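Local coordinates for protein uroporphyrinogen III synthase (PDB 1WCW) that probably catalyses the closure of linear hydroxymethylbilane, with inversion of its last pyrrole ring, to uroporphyrinogen III, the precursor of haem and related tetrapyrroles, at residues Ala14-Arg17 against Arg18-Ala21; Lys43-Val46 against Pro47-Arg50; Arg97-Lys100 against Ala101-Leu105. One frame throughout, in Å; residues are numbered along the deposited sequence.

Interaction 1. Residues Ala14-Arg17 against Arg18-Ala21; sequences AGLR and RKEA
Lys-19 reaches back from the first turn of helix 19-28 and lays its aliphatic chain along the backbone of Gly-15 and Leu-16. With CG beside its own backbone N (chi1 -67°) and every later torsion extended, the chain runs straight past two carbonyls: CG lies 3.4 Å from Leu-16 O, and CE is 3.7 Å from Gly-15 O. These are carbon-to-oxygen contacts, and no hydrogen bond joins the two halves.

The apolar share belongs to Leu-16, whose CD1 comes within 3.7 Å of Lys-19 CE, the two side chains meeting at a slant near their ends; the same methyl lies beside the ammonium nitrogen. Both side chains also touch Pro-37, and Leu-16 extends onto Gln-39 and Thr-41 of strand 39-43.

Two arginines follow the turn of the chain. Arg-17 is bent at chi2 and chi3, which curls its guanidinium back over the main chain; the group is modelled too close to nearby backbone nitrogens for its exact placement to be trusted. Arg-18, the N-cap residue, leads its chain away to bond through NH2 to the backbone oxygen of Glu-243.

Three successive basic side chains thus diverge at a helix start and probably lend positive charge to this surface, which might suit a substrate rich in carboxylates.

Interaction 2. Residues Lys43-Val46 against Pro47-Arg50; sequences KVPV and PEYR
Val-44 and Tyr-49 make the apolar heart of this turn, with CG1 of the valine 3.6 Å from CD1 of the ring. The tyrosine CG sits between its backbone N and carbonyl carbon (chi1 62°), which swings the ring back over the preceding segment. There Val-44 O lies at the ring's edge, in its plane, 3.5 Å from CE1. One water closes the gap between the same carbonyl and the phenol: it donates to Val-44 O at 2.7 Å and accepts from Tyr-49 OH.

Behind these contacts the backbone folds through two overlapping turns. Glu-48 N bonds to Pro-45 O at 2.9 Å, and Tyr-49 N to Val-46 O at 3.1 Å. Pro-47 helps to fix the bend: its ring restricts the backbone (phi -59°), and its N has no hydrogen to give.

Further out, Tyr-49 rests on Pro-162 and, together with Val-46, on Ala-77 of helix 68-80; Val-44 is tied to Pro-162 through the backbone. Tyr-49 is the N-cap of helix 50-57, making this a strand-to-helix connection of two overlapping beta turns between strand 39-43 and that helix.

Interaction 3. Residues Arg97-Lys100 against Ala101-Leu105; sequences RGAK and AARAL
Gly-98 O receives the N-H of Ala-102 at 3.0 Å, the first of three regular bonds that start helix 99-107. Arg-103 N to Ala-99 O and Ala-104 N to Lys-100 O follow, so each carbonyl at the head of the helix is taken up four residues on.

Alanines line most of the tight side. Ala-102 CB closes to 3.5 Å from Gly-98 O, and Ala-101 CB to 3.9 Å from the same oxygen. Both touch Ala-96 of strand 93-96, and Ala-101 also meets Ala-65, while Ala-104 lies on Val-71 and Arg-72 of helix 68-80; these short side chains probably let the helix sit close to the sheet. Buried Leu-105 adds contacts with Phe-63, Ala-65 and Val-71. The stem of Arg-103 is close as well: CG, anti to the carbonyl carbon (chi1 -67°), is carried back along the helix to 3.0 Å from Ala-99 O.

Beyond that stem the outer side is looser and exposed. The Arg-103 guanidinium spreads one face over Ala-99 CB, 3.6 Å from NH2. Lys-100 CG approaches NH1 of Arg-103 at a slant, 4.0 Å away, while its ammonium leads off to a long, weak ion pair with Glu-243.

Arg-97 points elsewhere, its NH1 bonding to Tyr-139 OH and to a bound glycerol. With Gly-98 as N-cap, the segment forms the strand-to-helix junction of the beta-alpha-beta unit 93-96, 99-107 and 114-115.

Overall arrangement
Interactions 1, 2 and 3 follow one another along the chain, each at or just before the start of a helix: 19-28, 50-57 and 99-107. Interaction 1 follows strand 10-13 of the parallel sheet; interaction 3 follows strand 93-96 of the mixed sheet, and interaction 2 follows strand 39-43, at that sheet's edge. Centres lie about 26 Å apart for 1 and 2, and about 22 Å for each with 3. The two sheets mark the two alpha/beta halves, linked through strands 39-43 and 155-167. Glu-243 bonds Arg-18 through its backbone oxygen and makes a long, weak ion pair with Lys-100; 1 and 3, about 7 Å apart at nearest atoms, lie across the gap that probably holds the substrate.

Interaction 1. Residues Ala14-Arg17 against Arg18-Ala21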
# COMPACT_ATOMS: atom_id res chain seq x y z
N ALA A 14 9.84 -4.93 7.29
CA ALA A 14 9.47 -5.49 5.97
C ALA A 14 9.36 -4.39 4.90
O ALA A 14 9.08 -4.76 3.75
CB ALA A 14 8.13 -6.25 6.08
N GLY A 15 9.58 -3.14 5.24
CA GLY A 15 9.46 -2.03 4.29
C GLY A 15 10.67 -1.85 3.41
O GLY A 15 11.72 -2.46 3.58
N LEU A 16 10.46 -1.03 2.40
CA LEU A 16 11.54 -0.75 1.44
C LEU A 16 12.07 0.69 1.49
O LEU A 16 13.26 0.91 1.54
CB LEU A 16 11.05 -1.06 0.03
CG LEU A 16 12.03 -0.89 -1.14
CD1 LEU A 16 13.17 -1.87 -1.08
CD2 LEU A 16 11.25 -1.09 -2.39
N ARG A 17 11.17 1.63 1.53
CA ARG A 17 11.46 3.06 1.46
C ARG A 17 12.28 3.76 2.53
O ARG A 17 13.20 4.53 2.24
CB ARG A 17 10.13 3.79 1.33
CG ARG A 17 9.11 3.18 0.33
CD ARG A 17 8.89 1.59 0.40
NE ARG A 17 7.90 1.09 1.35
CZ ARG A 17 8.16 0.85 2.62
NH1 ARG A 17 7.23 0.41 3.42
NH2 ARG A 17 9.38 1.06 3.09
N ARG A 18 11.95 3.48 3.76
CA ARG A 18 12.55 4.09 4.94
C ARG A 18 13.42 3.15 5.80
O ARG A 18 13.49 3.28 7.01
CB ARG A 18 11.42 4.67 5.83
CG ARG A 18 10.81 5.99 5.25
CD ARG A 18 9.87 6.63 6.28
NE ARG A 18 8.72 5.74 6.50
CZ ARG A 18 7.76 5.96 7.40
NH1 ARG A 18 6.76 5.10 7.54
NH2 ARG A 18 7.80 7.03 8.18
N LYS A 19 14.11 2.23 5.15
CA LYS A 19 15.01 1.29 5.86
C LYS A 19 16.06 1.96 6.70
O LYS A 19 16.39 1.50 7.79
CB LYS A 19 15.83 0.47 4.84
CG LYS A 19 15.03 -0.45 4.04
CD LYS A 19 15.91 -1.18 3.04
CE LYS A 19 15.08 -2.06 2.09
NZ LYS A 19 15.96 -2.81 1.15
N GLU A 20 16.71 2.97 6.16
CA GLU A 20 17.78 3.65 6.86
C GLU A 20 17.25 4.36 8.12
O GLU A 20 17.90 4.37 9.19
CB GLU A 20 18.43 4.66 5.89
CG GLU A 20 19.80 5.21 6.24
CD GLU A 20 20.45 6.03 5.06
OE1 GLU A 20 19.92 7.11 4.66
OE2 GLU A 20 21.51 5.60 4.53
N ALA A 21 16.07 4.95 7.99
CA ALA A 21 15.52 5.64 9.14
C ALA A 21 15.15 4.60 10.18
O ALA A 21 15.35 4.81 11.37
CB ALA A 21 14.28 6.49 8.75

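Interaction 2. Residues Lys43-Val46 against Pro47-Arg50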
# COMPACT_ATOMS: atom_id res chain seq x y z
N LYS A 43 9.25 1.89 -11.75
CA LYS A 43 8.42 2.80 -12.54
C LYS A 43 8.23 2.18 -13.88
O LYS A 43 9.12 1.54 -14.45
CB LYS A 43 9.09 4.16 -12.74
CG LYS A 43 9.34 4.97 -11.49
CD LYS A 43 8.04 5.34 -10.74
CE LYS A 43 8.33 6.30 -9.58
NZ LYS A 43 7.10 6.53 -8.79
N VAL A 44 7.05 2.33 -14.44
CA VAL A 44 6.76 1.84 -15.77
C VAL A 44 7.16 2.99 -16.77
O VAL A 44 6.75 4.14 -16.60
CB VAL A 44 5.26 1.53 -15.92
CG1 VAL A 44 4.99 1.16 -17.31
CG2 VAL A 44 4.84 0.31 -14.98
N PRO A 45 7.97 2.70 -17.80
CA PRO A 45 8.38 3.75 -18.76
C PRO A 45 7.15 4.30 -19.36
O PRO A 45 6.24 3.58 -19.79
CB PRO A 45 9.23 3.00 -19.78
CG PRO A 45 9.79 1.84 -18.97
CD PRO A 45 8.60 1.41 -18.10
N VAL A 46 7.12 5.63 -19.49
CA VAL A 46 5.97 6.29 -20.00
C VAL A 46 5.51 5.76 -21.37
O VAL A 46 4.32 5.56 -21.66
CB VAL A 46 6.24 7.82 -20.01
CG1 VAL A 46 5.12 8.56 -20.80
CG2 VAL A 46 6.29 8.34 -18.56
N PRO A 47 6.49 5.49 -22.27
CA PRO A 47 6.02 4.97 -23.57
C PRO A 47 5.21 3.67 -23.50
O PRO A 47 4.40 3.39 -24.38
CB PRO A 47 7.32 4.77 -24.35
CG PRO A 47 8.24 5.80 -23.77
CD PRO A 47 7.91 5.82 -22.28
N GLU A 48 5.43 2.86 -22.45
CA GLU A 48 4.73 1.58 -22.32
C GLU A 48 3.25 1.68 -22.00
O GLU A 48 2.49 0.72 -22.23
CB GLU A 48 5.43 0.68 -21.29
CG GLU A 48 6.80 0.20 -21.75
CD GLU A 48 7.38 -0.89 -20.84
OE1 GLU A 48 6.82 -2.00 -20.78
OE2 GLU A 48 8.39 -0.63 -20.16
N TYR A 49 2.81 2.83 -21.48
CA TYR A 49 1.37 2.96 -21.24
C TYR A 49 0.82 4.22 -21.86
O TYR A 49 -0.22 4.73 -21.49
CB TYR A 49 1.02 2.86 -19.73
CG TYR A 49 1.61 3.91 -18.84
CD1 TYR A 49 2.94 3.92 -18.44
CD2 TYR A 49 0.78 4.92 -18.34
CE1 TYR A 49 3.43 4.85 -17.61
CE2 TYR A 49 1.29 5.88 -17.47
CZ TYR A 49 2.59 5.86 -17.11
OH TYR A 49 3.06 6.77 -16.21
N ARG A 50 1.56 4.75 -22.85
CA ARG A 50 1.14 5.97 -23.56
C ARG A 50 -0.28 5.87 -24.12
O ARG A 50 -1.04 6.85 -24.20
CB ARG A 50 2.18 6.33 -24.66
CG ARG A 50 2.09 5.49 -25.83
CD ARG A 50 3.24 5.81 -26.76
NE ARG A 50 3.11 7.08 -27.44
CZ ARG A 50 3.30 7.16 -28.75
NH1 ARG A 50 3.21 8.32 -29.39
NH2 ARG A 50 3.53 6.04 -29.42
O HOH W 1 5.42 5.97 -15.19

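Interaction 3. Residues Arg97-Lys100 against Ala101-Leu105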
# COMPACT_ATOMS: atom_id res chain seq x y z
N ARG A 97 -9.04 6.66 -3.04
CA ARG A 97 -9.22 5.54 -2.12
C ARG A 97 -8.94 5.96 -0.68
O ARG A 97 -9.63 5.47 0.22
CB ARG A 97 -8.29 4.38 -2.52
CG ARG A 97 -8.48 3.14 -1.65
CD ARG A 97 -7.52 2.01 -2.08
NE ARG A 97 -6.12 2.37 -1.97
CZ ARG A 97 -5.11 1.53 -2.22
NH1 ARG A 97 -5.35 0.28 -2.55
NH2 ARG A 97 -3.88 2.02 -2.18
N GLY A 98 -7.99 6.85 -0.46
CA GLY A 98 -7.64 7.24 0.91
C GLY A 98 -7.00 8.60 0.92
O GLY A 98 -6.89 9.26 -0.12
N ALA A 99 -6.51 9.01 2.09
CA ALA A 99 -5.91 10.31 2.27
C ALA A 99 -4.73 10.66 1.42
O ALA A 99 -4.62 11.82 1.04
CB ALA A 99 -5.53 10.49 3.74
N LYS A 100 -3.85 9.73 1.16
CA LYS A 100 -2.68 10.06 0.35
C LYS A 100 -3.04 10.39 -1.10
O LYS A 100 -2.54 11.36 -1.67
CB LYS A 100 -1.64 8.96 0.38
CG LYS A 100 -0.99 8.86 1.77
CD LYS A 100 -0.22 7.58 1.90
CE LYS A 100 0.45 7.49 3.29
NZ LYS A 100 1.33 6.29 3.45
N ALA A 101 -3.92 9.58 -1.69
CA ALA A 101 -4.35 9.91 -3.06
C ALA A 101 -5.11 11.21 -3.05
O ALA A 101 -5.00 12.01 -3.96
CB ALA A 101 -5.24 8.83 -3.65
N ALA A 102 -5.90 11.42 -1.98
CA ALA A 102 -6.66 12.65 -1.90
C ALA A 102 -5.74 13.88 -1.83
O ALA A 102 -6.01 14.87 -2.48
CB ALA A 102 -7.60 12.63 -0.72
N ARG A 103 -4.66 13.78 -1.07
CA ARG A 103 -3.79 14.93 -0.95
C ARG A 103 -3.11 15.24 -2.28
O ARG A 103 -2.96 16.42 -2.66
CB ARG A 103 -2.76 14.63 0.10
CG ARG A 103 -3.28 14.48 1.51
CD ARG A 103 -2.23 13.77 2.42
NE ARG A 103 -2.86 13.38 3.68
CZ ARG A 103 -2.36 12.53 4.57
NH1 ARG A 103 -1.18 11.95 4.37
NH2 ARG A 103 -3.06 12.27 5.68
N ALA A 104 -2.67 14.19 -3.01
CA ALA A 104 -2.03 14.44 -4.29
C ALA A 104 -3.00 15.10 -5.25
O ALA A 104 -2.63 15.97 -5.99
CB ALA A 104 -1.49 13.17 -4.87
N LEU A 105 -4.26 14.67 -5.28
CA LEU A 105 -5.24 15.33 -6.15
C LEU A 105 -5.46 16.80 -5.73
O LEU A 105 -5.48 17.67 -6.60
CB LEU A 105 -6.57 14.54 -6.09
CG LEU A 105 -6.55 13.22 -6.93
CD1 LEU A 105 -7.83 12.41 -6.60
CD2 LEU A 105 -6.53 13.54 -8.44